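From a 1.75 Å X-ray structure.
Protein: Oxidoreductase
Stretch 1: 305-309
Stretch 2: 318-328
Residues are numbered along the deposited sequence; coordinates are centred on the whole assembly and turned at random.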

# COMPACT_ATOMS: atom_id res chain seq x y z
N GLU A 305 13.55 -1.13 -7.14
CA GLU A 305 12.72 -1.32 -8.35
C GLU A 305 13.53 -2.08 -9.41
O GLU A 305 14.69 -1.72 -9.64
N ARG A 306 12.88 -3.05 -10.05
CA ARG A 306 13.42 -3.76 -11.24
C ARG A 306 13.93 -2.72 -12.24
O ARG A 306 13.22 -1.72 -12.51
N GLY A 307 15.11 -2.97 -12.81
CA GLY A 307 15.61 -2.19 -13.96
C GLY A 307 16.38 -0.94 -13.57
O GLY A 307 16.86 -0.25 -14.49
N MET A 308 16.55 -0.64 -12.28
CA MET A 308 17.22 0.62 -11.87
C MET A 308 18.73 0.42 -11.76
O MET A 308 19.19 -0.66 -11.37
N GLY A 309 19.49 1.49 -12.05
CA GLY A 309 20.96 1.46 -12.13
C GLY A 309 21.65 1.17 -10.81
O GLY A 309 22.83 0.76 -10.83
N ASP A 318 18.59 -9.53 -17.23
CA ASP A 318 17.38 -10.10 -17.86
C ASP A 318 16.30 -9.05 -18.11
O ASP A 318 15.22 -9.44 -18.59
N ASP A 319 16.56 -7.75 -17.89
CA ASP A 319 15.54 -6.71 -18.17
C ASP A 319 15.17 -6.76 -19.66
O ASP A 319 16.09 -6.71 -20.49
N ARG A 320 13.87 -6.88 -19.96
CA ARG A 320 13.35 -6.93 -21.35
C ARG A 320 12.71 -5.60 -21.73
O ARG A 320 12.48 -5.35 -22.92
N ILE A 321 12.45 -4.75 -20.73
CA ILE A 321 11.95 -3.37 -20.96
C ILE A 321 12.39 -2.49 -19.78
O ILE A 321 12.71 -3.04 -18.72
N GLY A 322 12.42 -1.18 -20.00
CA GLY A 322 12.90 -0.19 -19.03
C GLY A 322 12.14 -0.23 -17.72
O GLY A 322 10.95 -0.63 -17.71
N ALA A 323 12.81 0.17 -16.64
CA ALA A 323 12.26 0.33 -15.28
C ALA A 323 10.92 1.07 -15.35
O ALA A 323 10.79 1.99 -16.19
N GLY A 324 9.97 0.66 -14.50
CA GLY A 324 8.64 1.29 -14.41
C GLY A 324 7.58 0.58 -15.23
O GLY A 324 6.41 0.68 -14.88
N HIS A 325 7.97 -0.11 -16.31
CA HIS A 325 7.06 -1.01 -17.07
C HIS A 325 7.00 -2.33 -16.31
O HIS A 325 8.04 -2.93 -16.07
N PRO A 326 5.81 -2.83 -15.90
CA PRO A 326 5.74 -4.05 -15.10
C PRO A 326 6.02 -5.31 -15.92
O PRO A 326 5.30 -5.57 -16.88
N GLU A 327 7.06 -6.05 -15.54
CA GLU A 327 7.25 -7.45 -15.99
C GLU A 327 6.41 -8.35 -15.07
O GLU A 327 5.89 -7.87 -14.02
N GLY A 328 6.22 -9.60 -15.48
CA GLY A 328 5.39 -10.54 -14.71
C GLY A 328 6.00 -11.92 -14.68
O GLY A 328 7.17 -12.09 -15.05

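The contact between the two loop segments, which buries 368 Å² in total, is dominated by Arg-306. Its CA-to-CB bond runs sideways to the second stretch, but an extended start to the side chain (chi1 t, chi2 t) followed by a bend at chi3 (p, 64°) brings the guanidinium among the carbonyl groups of the second loop. Arg-306 NH1 donates to Ile-321 O at 3.0 Å, and Arg-306 NH2 donates to the same Ile-321 O at 3.1 Å, so this carbonyl is held by both terminal nitrogens. NH2 of Arg-306 also donates to Gly-322 O at 3.0 Å and to His-325 O at 2.8 Å. These oxygens lie near the guanidinium plane, where the N-H bonds can address them, and the arginine thereby ties together the two ends of the type II turn from Gly-322 to His-325.

Two carboxylates balance the buried charge in different ways. Asp-319, chi1 m and pointing toward the first stretch, forms a salt bridge in which Arg-306 NH1 makes a weak hydrogen bond to Asp-319 OD1 at 3.0 Å. Glu-327, also directed toward the first stretch (chi1 m, chi2 t), places OE2 over one face of the guanidinium, 3.4 Å from Arg-306 NH1; no N-H points at it, so this salt bridge rests on charge alone. The same Glu-327 OE2 accepts a hydrogen bond from Arg-320 N at 2.9 Å, which helps to fix the carboxylate within its own loop.

Ala-323 provides the second centre of packing. Ala-323 CA is 4.4 Å from Gly-307 CA, and Ala-323 CB lies 3.4 Å from Arg-306 O and 3.7 Å from Met-308 SD, the latter carried on an m, m, m side chain. At Gly-307, a CB would point toward the second stretch and lie only 3.1 Å from Ala-323 CA; the positive phi also favours glycine. Gly-307 CA also lies 3.2 Å from Asp-319 OD2.

Four waters complete the contact. Water 1 donates to Glu-305 OE1 (2.9 Å) and Arg-306 O (2.7 Å) and accepts from Gly-324 N (3.0 Å). Water 2 accepts from Arg-306 NE at 2.8 Å and donates to His-325 O at 3.0 Å, adding an indirect link to a carbonyl that the arginine already binds directly. Water 3 joins Gly-307 N (2.8 Å) to Asp-319 OD1 (2.7 Å), while water 4 connects Gly-307 O (2.8 Å) with Ala-323 N (2.9 Å).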

# COMPACT_ATOMS: atom_id res chain seq x y z
CB GLU A 305 12.28 0.03 -8.91
CG GLU A 305 11.15 0.64 -8.10
CD GLU A 305 9.74 0.27 -8.53
OE1 GLU A 305 9.59 -0.42 -9.55
OE2 GLU A 305 8.79 0.70 -7.84
CB ARG A 306 12.33 -4.59 -11.90
CG ARG A 306 12.81 -5.51 -13.00
CD ARG A 306 11.65 -5.94 -13.88
NE ARG A 306 11.02 -4.85 -14.60
CZ ARG A 306 11.53 -4.21 -15.65
NH1 ARG A 306 12.73 -4.53 -16.12
NH2 ARG A 306 10.85 -3.23 -16.22
CB MET A 308 16.65 1.16 -10.56
CG MET A 308 15.24 1.70 -10.71
SD MET A 308 15.10 3.09 -11.87
CE MET A 308 15.72 4.41 -10.84
CB ASP A 318 16.84 -11.28 -17.05
CG ASP A 318 17.75 -12.50 -17.07
OD1 ASP A 318 18.66 -12.55 -17.94
OD2 ASP A 318 17.55 -13.38 -16.22
CB ASP A 319 16.00 -5.32 -17.76
CG ASP A 319 16.12 -5.14 -16.25
OD1 ASP A 319 15.35 -5.80 -15.51
OD2 ASP A 319 16.97 -4.33 -15.83
CB ARG A 320 12.34 -8.08 -21.48
CG ARG A 320 12.97 -9.45 -21.28
CD ARG A 320 11.98 -10.51 -20.84
NE ARG A 320 12.68 -11.73 -20.49
CZ ARG A 320 13.03 -12.68 -21.35
NH1 ARG A 320 12.70 -12.59 -22.63
NH2 ARG A 320 13.69 -13.74 -20.93
CB ILE A 321 10.43 -3.38 -21.18
CG1 ILE A 321 9.92 -2.06 -21.77
CG2 ILE A 321 9.72 -3.79 -19.90
CD1 ILE A 321 8.54 -2.12 -22.37
CB ALA A 323 13.25 1.08 -14.42
CB HIS A 325 7.53 -1.24 -18.50
CG HIS A 325 7.77 -0.00 -19.30
ND1 HIS A 325 8.98 0.66 -19.32
CD2 HIS A 325 6.96 0.66 -20.16
CE1 HIS A 325 8.90 1.70 -20.12
NE2 HIS A 325 7.68 1.71 -20.67
CB PRO A 326 4.30 -4.09 -14.57
CG PRO A 326 3.52 -3.31 -15.61
CD PRO A 326 4.47 -2.24 -16.11
CB GLU A 327 8.73 -7.80 -16.02
CG GLU A 327 9.47 -7.07 -17.12
CD GLU A 327 10.90 -7.51 -17.36
OE1 GLU A 327 11.36 -8.47 -16.70
OE2 GLU A 327 11.55 -6.89 -18.24
O HOH W 1 10.62 -1.13 -12.17
O HOH W 2 9.13 -3.20 -13.34
O HOH W 3 16.03 -5.62 -12.89
O HOH W 4 15.64 0.36 -16.96